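Local coordinates for putative type VI secretion protein (Escherichia coli, PDB 6SKI) that acts as a phospholipase effector toxin of the type VI secretion system, loaded on the VgrG spike and probably hydrolysing membrane phospholipids of target cells, at residues L37-F42 / A187-D192; A122-Y127 / Q170-F175; E163-I168 / P215-A220. All blocks are in the same frame, centred on the assembly; numbering follows the deposited sequence.

Contact 1 of 3, residues L37-F42 / A187-D192; sequences LTIGIF and AKIQFD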
loop_
_atom_site.group_PDB
_atom_site.type_symbol
_atom_site.label_atom_id
_atom_site.label_comp_id
_atom_site.label_asym_id
_atom_site.label_seq_id
_atom_site.Cartn_x
_atom_site.Cartn_y
_atom_site.Cartn_z
ATOM N N LEU A 37 -10.913 -15.114 -16.321
ATOM C CA LEU A 37 -11.073 -14.778 -14.916
ATOM C C LEU A 37 -9.981 -13.799 -14.513
ATOM O O LEU A 37 -8.791 -14.106 -14.627
ATOM C CB LEU A 37 -11.027 -16.028 -14.043
ATOM C CG LEU A 37 -11.229 -15.802 -12.548
ATOM C CD1 LEU A 37 -12.579 -15.184 -12.274
ATOM C CD2 LEU A 37 -11.104 -17.116 -11.829
ATOM N N THR A 38 -10.388 -12.627 -14.045
ATOM C CA THR A 38 -9.470 -11.608 -13.567
ATOM C C THR A 38 -9.532 -11.556 -12.051
ATOM O O THR A 38 -10.618 -11.443 -11.475
ATOM C CB THR A 38 -9.812 -10.241 -14.152
ATOM O OG1 THR A 38 -10.280 -10.401 -15.495
ATOM C CG2 THR A 38 -8.593 -9.351 -14.149
ATOM N N ILE A 39 -8.374 -11.639 -11.408
ATOM C CA ILE A 39 -8.277 -11.543 -9.961
ATOM C C ILE A 39 -7.747 -10.160 -9.627
ATOM O O ILE A 39 -6.623 -9.808 -10.005
ATOM C CB ILE A 39 -7.385 -12.644 -9.373
ATOM C CG1 ILE A 39 -7.740 -13.996 -9.993
ATOM C CG2 ILE A 39 -7.530 -12.687 -7.865
ATOM C CD1 ILE A 39 -6.945 -15.149 -9.441
ATOM N N GLY A 40 -8.557 -9.376 -8.929
ATOM C CA GLY A 40 -8.146 -8.052 -8.522
ATOM C C GLY A 40 -7.327 -8.107 -7.257
ATOM O O GLY A 40 -7.843 -8.447 -6.191
ATOM N N ILE A 41 -6.047 -7.776 -7.364
ATOM C CA ILE A 41 -5.124 -7.831 -6.240
ATOM C C ILE A 41 -4.992 -6.421 -5.698
ATOM O O ILE A 41 -4.617 -5.498 -6.429
ATOM C CB ILE A 41 -3.759 -8.400 -6.651
ATOM C CG1 ILE A 41 -3.942 -9.532 -7.655
ATOM C CG2 ILE A 41 -3.032 -8.927 -5.442
ATOM C CD1 ILE A 41 -4.411 -10.814 -7.030
ATOM N N PHE A 42 -5.313 -6.250 -4.420
ATOM C CA PHE A 42 -5.385 -4.933 -3.801
ATOM C C PHE A 42 -4.429 -4.918 -2.620
ATOM O O PHE A 42 -4.745 -5.455 -1.554
ATOM C CB PHE A 42 -6.813 -4.617 -3.366
ATOM C CG PHE A 42 -7.748 -4.381 -4.511
ATOM C CD1 PHE A 42 -8.567 -5.391 -4.968
ATOM C CD2 PHE A 42 -7.819 -3.145 -5.121
ATOM C CE1 PHE A 42 -9.421 -5.180 -6.017
ATOM C CE2 PHE A 42 -8.679 -2.931 -6.170
ATOM C CZ PHE A 42 -9.477 -3.949 -6.617
ATOM N N ALA A 187 -10.223 -19.993 -19.145
ATOM C CA ALA A 187 -9.333 -19.948 -20.291
ATOM C C ALA A 187 -8.166 -19.002 -20.093
ATOM O O ALA A 187 -7.213 -19.040 -20.878
ATOM C CB ALA A 187 -10.108 -19.532 -21.542
ATOM N N LYS A 188 -8.224 -18.153 -19.073
ATOM C CA LYS A 188 -7.163 -17.199 -18.804
ATOM C C LYS A 188 -7.303 -16.719 -17.371
ATOM O O LYS A 188 -8.417 -16.526 -16.883
ATOM C CB LYS A 188 -7.226 -16.014 -19.770
ATOM C CG LYS A 188 -5.929 -15.254 -19.910
ATOM C CD LYS A 188 -6.076 -14.133 -20.916
ATOM C CE LYS A 188 -4.929 -13.151 -20.816
ATOM N NZ LYS A 188 -4.800 -12.337 -22.053
ATOM N N ILE A 189 -6.173 -16.540 -16.703
ATOM C CA ILE A 189 -6.122 -15.942 -15.376
ATOM C C ILE A 189 -5.431 -14.598 -15.526
ATOM O O ILE A 189 -4.237 -14.533 -15.841
ATOM C CB ILE A 189 -5.394 -16.833 -14.365
ATOM C CG1 ILE A 189 -6.201 -18.102 -14.089
ATOM C CG2 ILE A 189 -5.126 -16.067 -13.082
ATOM C CD1 ILE A 189 -7.275 -17.933 -13.052
ATOM N N GLN A 190 -6.181 -13.525 -15.327
ATOM C CA GLN A 190 -5.650 -12.176 -15.369
ATOM C C GLN A 190 -5.555 -11.611 -13.959
ATOM O O GLN A 190 -6.181 -12.111 -13.022
ATOM C CB GLN A 190 -6.527 -11.276 -16.237
ATOM C CG GLN A 190 -6.128 -11.216 -17.688
ATOM C CD GLN A 190 -7.156 -10.500 -18.526
ATOM O OE1 GLN A 190 -8.290 -10.301 -18.095
ATOM N NE2 GLN A 190 -6.771 -10.110 -19.732
ATOM N N PHE A 191 -4.755 -10.559 -13.813
ATOM C CA PHE A 191 -4.587 -9.878 -12.538
ATOM C C PHE A 191 -4.743 -8.380 -12.735
ATOM O O PHE A 191 -4.177 -7.813 -13.672
ATOM C CB PHE A 191 -3.218 -10.174 -11.920
ATOM C CG PHE A 191 -3.063 -11.582 -11.430
ATOM C CD1 PHE A 191 -3.747 -12.016 -10.312
ATOM C CD2 PHE A 191 -2.217 -12.461 -12.073
ATOM C CE1 PHE A 191 -3.600 -13.302 -9.857
ATOM C CE2 PHE A 191 -2.069 -13.750 -11.619
ATOM C CZ PHE A 191 -2.762 -14.169 -10.509
ATOM N N ASP A 192 -5.512 -7.745 -11.856
ATOM C CA ASP A 192 -5.551 -6.291 -11.727
ATOM C C ASP A 192 -4.943 -5.962 -10.372
ATOM O O ASP A 192 -5.592 -6.128 -9.336
ATOM C CB ASP A 192 -6.966 -5.743 -11.841
ATOM C CG ASP A 192 -7.546 -5.925 -13.213
ATOM O OD1 ASP A 192 -6.837 -5.636 -14.196
ATOM O OD2 ASP A 192 -8.720 -6.334 -13.311
#
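Ile39 and Phe191 stand side by side on one face of the sheet and point the same way. CB of Ile39 lies 3.8 Å from CD1 of the Phe191 ring. With CG beside the backbone N (chi1 -70°), the ring brings CD1 and CE1 against Ile39 and Ile41. Ile41 crosses Phe191 obliquely, with its CD1 3.6 Å from CD1 of Phe191. Ile39 and Ile189 cross obliquely, with CD1 of Ile39 near CG2 of Ile189. Leu37 lies alongside Ile189, branch tip to branch tip, with CD2 to CD1 at 4.1 Å. Helix 156-178 packs on this apolar face, and Phe206 of helix 198-211 meets the Phe191 ring edge-to-face.

The two strands run parallel in the central sheet, in keeping with an alpha/beta-hydrolase fold. Five backbone bonds join them. Leu37 and Ile39 each use N and O, and the set ends with Ile41 N to Asp192 O. The straightest is Ile39 N to Gln190 O, 2.8 Å at 173°, although the donor sits above the carbonyl plane.

The opposite face is more polar. Thr38 and Gln190 lie side by side, with CG2 of Thr38 3.5 Å from CB of Gln190. The Thr38 and Asp192 side chains cross obliquely, with CG2 of Thr38 against OD2 of Asp192. OD2 of Asp192 is gripped by a salt bridge to Arg239 and a hydrogen bond from Tyr109, which probably stabilise its negative charge.

Contact 2 of 3, residues A122-Y127 / Q170-F175; sequences AQIKTY and QALSEF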
loop_
_atom_site.group_PDB
_atom_site.type_symbol
_atom_site.label_atom_id
_atom_site.label_comp_id
_atom_site.label_asym_id
_atom_site.label_seq_id
_atom_site.Cartn_x
_atom_site.Cartn_y
_atom_site.Cartn_z
ATOM N N ALA A 122 -15.054 -12.930 -16.014
ATOM C CA ALA A 122 -15.447 -12.811 -14.622
ATOM C C ALA A 122 -14.357 -12.082 -13.858
ATOM O O ALA A 122 -13.196 -12.053 -14.268
ATOM C CB ALA A 122 -15.709 -14.179 -13.988
ATOM N N GLN A 123 -14.748 -11.489 -12.736
ATOM C CA GLN A 123 -13.828 -10.765 -11.876
ATOM C C GLN A 123 -14.017 -11.212 -10.438
ATOM O O GLN A 123 -15.147 -11.304 -9.955
ATOM C CB GLN A 123 -14.038 -9.258 -11.978
ATOM C CG GLN A 123 -13.247 -8.593 -13.072
ATOM C CD GLN A 123 -13.471 -7.106 -13.107
ATOM O OE1 GLN A 123 -14.155 -6.553 -12.250
ATOM N NE2 GLN A 123 -12.889 -6.445 -14.094
ATOM N N ILE A 124 -12.907 -11.487 -9.763
ATOM C CA ILE A 124 -12.883 -11.728 -8.332
ATOM C C ILE A 124 -11.799 -10.834 -7.756
ATOM O O ILE A 124 -10.886 -10.397 -8.460
ATOM C CB ILE A 124 -12.629 -13.208 -7.984
ATOM C CG1 ILE A 124 -11.212 -13.615 -8.373
ATOM C CG2 ILE A 124 -13.639 -14.098 -8.676
ATOM C CD1 ILE A 124 -10.883 -15.040 -8.040
ATOM N N LYS A 125 -11.908 -10.545 -6.465
ATOM C CA LYS A 125 -11.057 -9.530 -5.871
ATOM C C LYS A 125 -10.468 -10.026 -4.563
ATOM O O LYS A 125 -11.015 -10.910 -3.902
ATOM C CB LYS A 125 -11.809 -8.211 -5.659
ATOM C CG LYS A 125 -13.054 -8.290 -4.811
ATOM C CD LYS A 125 -13.899 -7.057 -5.050
ATOM C CE LYS A 125 -14.988 -6.902 -4.019
ATOM N NZ LYS A 125 -16.037 -5.972 -4.512
ATOM N N THR A 126 -9.330 -9.441 -4.214
ATOM C CA THR A 126 -8.539 -9.843 -3.067
ATOM C C THR A 126 -7.973 -8.601 -2.403
ATOM O O THR A 126 -7.559 -7.659 -3.079
ATOM C CB THR A 126 -7.399 -10.766 -3.491
ATOM O OG1 THR A 126 -7.901 -11.794 -4.355
ATOM C CG2 THR A 126 -6.780 -11.390 -2.299
ATOM N N TYR A 127 -7.948 -8.604 -1.076
ATOM C CA TYR A 127 -7.464 -7.467 -0.306
ATOM C C TYR A 127 -6.322 -7.916 0.591
ATOM O O TYR A 127 -6.493 -8.821 1.414
ATOM C CB TYR A 127 -8.584 -6.846 0.525
ATOM C CG TYR A 127 -8.142 -5.648 1.327
ATOM C CD1 TYR A 127 -8.099 -4.386 0.755
ATOM C CD2 TYR A 127 -7.771 -5.777 2.655
ATOM C CE1 TYR A 127 -7.695 -3.290 1.483
ATOM C CE2 TYR A 127 -7.365 -4.688 3.388
ATOM C CZ TYR A 127 -7.329 -3.448 2.799
ATOM O OH TYR A 127 -6.926 -2.359 3.534
ATOM N N GLN A 170 -7.382 -18.427 -1.608
ATOM C CA GLN A 170 -8.660 -18.327 -0.908
ATOM C C GLN A 170 -9.754 -17.761 -1.810
ATOM O O GLN A 170 -10.890 -18.255 -1.811
ATOM C CB GLN A 170 -8.502 -17.467 0.343
ATOM C CG GLN A 170 -9.810 -17.132 1.025
ATOM C CD GLN A 170 -9.672 -16.000 2.018
ATOM O OE1 GLN A 170 -8.612 -15.805 2.613
ATOM N NE2 GLN A 170 -10.745 -15.240 2.201
ATOM N N ALA A 171 -9.431 -16.730 -2.591
ATOM C CA ALA A 171 -10.426 -16.112 -3.460
ATOM C C ALA A 171 -10.850 -17.056 -4.575
ATOM O O ALA A 171 -12.028 -17.100 -4.943
ATOM C CB ALA A 171 -9.880 -14.810 -4.042
ATOM N N LEU A 172 -9.906 -17.822 -5.123
ATOM C CA LEU A 172 -10.255 -18.806 -6.142
ATOM C C LEU A 172 -11.129 -19.908 -5.560
ATOM O O LEU A 172 -12.077 -20.368 -6.211
ATOM C CB LEU A 172 -8.984 -19.390 -6.750
ATOM C CG LEU A 172 -8.413 -18.621 -7.933
ATOM C CD1 LEU A 172 -7.208 -19.334 -8.487
ATOM C CD2 LEU A 172 -9.467 -18.466 -8.995
ATOM N N SER A 173 -10.830 -20.338 -4.332
ATOM C CA SER A 173 -11.676 -21.317 -3.662
ATOM C C SER A 173 -13.093 -20.791 -3.508
ATOM O O SER A 173 -14.064 -21.496 -3.800
ATOM C CB SER A 173 -11.090 -21.677 -2.297
ATOM O OG SER A 173 -9.766 -22.157 -2.415
ATOM N N GLU A 174 -13.233 -19.545 -3.055
ATOM C CA GLU A 174 -14.564 -18.972 -2.883
ATOM C C GLU A 174 -15.297 -18.863 -4.216
ATOM O O GLU A 174 -16.487 -19.195 -4.310
ATOM C CB GLU A 174 -14.463 -17.604 -2.213
ATOM C CG GLU A 174 -13.954 -17.651 -0.785
ATOM C CD GLU A 174 -13.673 -16.272 -0.222
ATOM O OE1 GLU A 174 -13.887 -15.278 -0.947
ATOM O OE2 GLU A 174 -13.239 -16.183 0.944
ATOM N N PHE A 175 -14.596 -18.426 -5.265
ATOM C CA PHE A 175 -15.233 -18.280 -6.569
ATOM C C PHE A 175 -15.731 -19.616 -7.095
ATOM O O PHE A 175 -16.859 -19.711 -7.587
ATOM C CB PHE A 175 -14.267 -17.663 -7.573
ATOM C CG PHE A 175 -14.792 -17.657 -8.978
ATOM C CD1 PHE A 175 -15.993 -17.045 -9.280
ATOM C CD2 PHE A 175 -14.102 -18.292 -9.991
ATOM C CE1 PHE A 175 -16.480 -17.046 -10.566
ATOM C CE2 PHE A 175 -14.589 -18.299 -11.278
ATOM C CZ PHE A 175 -15.778 -17.678 -11.564
#
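Ile124 has CG1 in the crowded position between the backbone N and the carbonyl carbon (chi1 68°). Beyond it the chain is extended, so CD1 is carried to the helix. The same rotamer sets CG2 beside the backbone N, on the Phe175 side. Phe175 answers with CG anti to its own backbone N (chi1 172°), which brings the ring against Ile124 and Ala122.

Ile124 therefore touches the helix with two branches. CG2 rests 3.8 Å from CG of Phe175, and the two side chains cross at about a right angle. CD1 meets the tip of Leu172, 3.8 Å from its CD2, again nearly at right angles. It also lies 4.1 Å from CB of Ala171. At one end of the contact, CB of Ala122 faces CZ of Phe175 at 4.3 Å. At the other end, the Ala171 methyl meets Thr126, with CB 3.6 Å from OG1. This small residue marks where the backbones are nearest, with CA of Thr126 and CA of Ala171 6.6 Å apart.

No hydrogen bond joins the segments, so the contact is held by apolar packing. Beside the contact, at its exposed margin, NE2 of Gln170 donates to OE2 of Glu174 at 2.9 Å, one turn on, meeting the oxygen from above the carboxylate plane.

The helix runs obliquely against the strand direction, at 141°. Strand 121-128 lies beside strand 22-43 in the sheet, joined by backbone bonds such as those of Ile124 with Thr38 and Gly40. Leu172 and Phe175 reach across to Leu37 of that strand. Leu172 also touches Ile221 and Leu225 of helix 215-225, so helix 156-178 packs against both the sheet and this second helix.

Contact 3 of 3, residues E163-I168 / P215-A220; sequences EAMERI and PAIARA
Near the start of the second helix, Ala216 turns its CB toward helix 163-168. Its carbonyl carbon C lies 4.2 Å from SD of Met165. Ile217 follows and meets the end of the methionine. Its CG1 is 3.4 Å from SD and 3.6 Å from CE of Met165, and the two side chains cross obliquely. Met165 gets there through a bend at chi2 (-89°), which swings the thioether along the second helix.

One turn after Ala216 comes Ala220, whose CB points toward the first helix. Its methyl sits 3.4 Å from the backbone O of Met165. It also packs on CB of Met165, and more loosely on CG2 of Ile168. The backbones come nearest here, with the CA atoms of Met165 and Ala220 5.8 Å apart. The backbone O of Ala220 accepts a hydrogen bond from OG1 of Thr169.

The segments run nearly parallel, at 23°. Phe206 of helix 198-211 touches both Met165 and Ile168, while Ile168 reaches Ile39 and Ile41 of the sheet. The arrangement is a layer of helices packed on one face of the central sheet, as in the alpha/beta-hydrolase fold.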
loop_
_atom_site.group_PDB
_atom_site.type_symbol
_atom_site.label_atom_id
_atom_site.label_comp_id
_atom_site.label_asym_id
_atom_site.label_seq_id
_atom_site.Cartn_x
_atom_site.Cartn_y
_atom_site.Cartn_z
ATOM N N GLU A 163 1.624 -13.433 1.052
ATOM C CA GLU A 163 0.268 -13.363 1.579
ATOM C C GLU A 163 -0.739 -13.175 0.457
ATOM O O GLU A 163 -1.855 -13.695 0.526
ATOM C CB GLU A 163 0.164 -12.225 2.596
ATOM C CG GLU A 163 -1.246 -11.706 2.817
ATOM C CD GLU A 163 -1.356 -10.803 4.027
ATOM O OE1 GLU A 163 -2.418 -10.167 4.202
ATOM O OE2 GLU A 163 -0.382 -10.727 4.804
ATOM N N ALA A 164 -0.349 -12.458 -0.596
ATOM C CA ALA A 164 -1.217 -12.296 -1.752
ATOM C C ALA A 164 -1.435 -13.618 -2.463
ATOM O O ALA A 164 -2.525 -13.875 -2.973
ATOM C CB ALA A 164 -0.631 -11.265 -2.712
ATOM N N MET A 165 -0.406 -14.462 -2.529
ATOM C CA MET A 165 -0.603 -15.786 -3.122
ATOM C C MET A 165 -1.595 -16.612 -2.312
ATOM O O MET A 165 -2.493 -17.256 -2.875
ATOM C CB MET A 165 0.724 -16.532 -3.243
ATOM C CG MET A 165 1.875 -15.678 -3.682
ATOM S SD MET A 165 2.034 -15.635 -5.466
ATOM C CE MET A 165 2.984 -14.135 -5.680
ATOM N N GLU A 166 -1.453 -16.605 -0.985
ATOM C CA GLU A 166 -2.409 -17.351 -0.163
ATOM C C GLU A 166 -3.822 -16.790 -0.306
ATOM O O GLU A 166 -4.805 -17.544 -0.367
ATOM C CB GLU A 166 -1.977 -17.359 1.302
ATOM C CG GLU A 166 -0.721 -18.170 1.577
ATOM C CD GLU A 166 0.481 -17.318 1.918
ATOM O OE1 GLU A 166 1.552 -17.541 1.317
ATOM O OE2 GLU A 166 0.360 -16.436 2.795
ATOM N N ARG A 167 -3.944 -15.468 -0.380
ATOM C CA ARG A 167 -5.254 -14.852 -0.535
ATOM C C ARG A 167 -5.832 -15.104 -1.925
ATOM O O ARG A 167 -7.054 -15.181 -2.088
ATOM C CB ARG A 167 -5.148 -13.362 -0.232
ATOM C CG ARG A 167 -4.968 -13.034 1.231
ATOM C CD ARG A 167 -6.302 -12.720 1.881
ATOM N NE ARG A 167 -6.237 -12.821 3.334
ATOM C CZ ARG A 167 -6.075 -11.784 4.148
ATOM N NH1 ARG A 167 -5.963 -10.559 3.652
ATOM N NH2 ARG A 167 -6.026 -11.969 5.460
ATOM N N ILE A 168 -4.973 -15.237 -2.938
ATOM C CA ILE A 168 -5.423 -15.640 -4.267
ATOM C C ILE A 168 -6.005 -17.042 -4.220
ATOM O O ILE A 168 -7.046 -17.321 -4.827
ATOM C CB ILE A 168 -4.261 -15.560 -5.272
ATOM C CG1 ILE A 168 -4.014 -14.122 -5.709
ATOM C CG2 ILE A 168 -4.531 -16.435 -6.484
ATOM C CD1 ILE A 168 -2.641 -13.909 -6.286
ATOM N N PRO A 215 6.593 -19.866 -9.922
ATOM C CA PRO A 215 5.852 -21.115 -9.707
ATOM C C PRO A 215 4.922 -21.066 -8.511
ATOM O O PRO A 215 3.966 -21.848 -8.460
ATOM C CB PRO A 215 6.976 -22.139 -9.515
ATOM C CG PRO A 215 8.091 -21.559 -10.328
ATOM C CD PRO A 215 8.042 -20.116 -9.928
ATOM N N ALA A 216 5.173 -20.181 -7.544
ATOM C CA ALA A 216 4.267 -20.064 -6.408
ATOM C C ALA A 216 2.907 -19.537 -6.834
ATOM O O ALA A 216 1.887 -19.919 -6.253
ATOM C CB ALA A 216 4.873 -19.161 -5.337
ATOM N N ILE A 217 2.865 -18.685 -7.860
ATOM C CA ILE A 217 1.587 -18.192 -8.356
ATOM C C ILE A 217 0.794 -19.322 -8.993
ATOM O O ILE A 217 -0.410 -19.462 -8.755
ATOM C CB ILE A 217 1.804 -17.036 -9.346
ATOM C CG1 ILE A 217 2.779 -16.019 -8.770
ATOM C CG2 ILE A 217 0.484 -16.364 -9.661
ATOM C CD1 ILE A 217 3.110 -14.910 -9.710
ATOM N N ALA A 218 1.447 -20.132 -9.828
ATOM C CA ALA A 218 0.766 -21.270 -10.431
ATOM C C ALA A 218 0.318 -22.261 -9.368
ATOM O O ALA A 218 -0.765 -22.847 -9.468
ATOM C CB ALA A 218 1.678 -21.947 -11.451
ATOM N N ARG A 219 1.141 -22.456 -8.336
ATOM C CA ARG A 219 0.759 -23.328 -7.232
ATOM C C ARG A 219 -0.474 -22.800 -6.515
ATOM O O ARG A 219 -1.363 -23.573 -6.148
ATOM C CB ARG A 219 1.920 -23.469 -6.254
ATOM C CG ARG A 219 2.821 -24.651 -6.519
ATOM C CD ARG A 219 3.945 -24.687 -5.514
ATOM N NE ARG A 219 5.207 -24.263 -6.105
ATOM C CZ ARG A 219 6.069 -23.452 -5.506
ATOM N NH1 ARG A 219 5.799 -22.971 -4.301
ATOM N NH2 ARG A 219 7.198 -23.117 -6.113
ATOM N N ALA A 220 -0.548 -21.484 -6.312
ATOM C CA ALA A 220 -1.710 -20.905 -5.651
ATOM C C ALA A 220 -2.956 -21.023 -6.517
ATOM O O ALA A 220 -4.046 -21.315 -6.011
ATOM C CB ALA A 220 -1.437 -19.444 -5.298
#

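Overall arrangement
The three contacts form one continuous core. Contacts 1 and 2 have centres about 9 Å apart. They share the sheet, where Gly40 O and Thr126 N lie 2.7 Å apart, a probable hydrogen bond. Contact 3 lies about 12 Å from each of the others, centre to centre. Helix 156-178 serves both contacts 2 and 3. Ile168 connects contact 3 to contact 1, with its CD1 3.7 Å from CE1 of Phe191. Strand 184-195 of contact 1 runs on to Ser197, which sits in a G-F-S-R-G sequence of the GXSXG type and may be the nucleophile of a triad with His310 and Asp245.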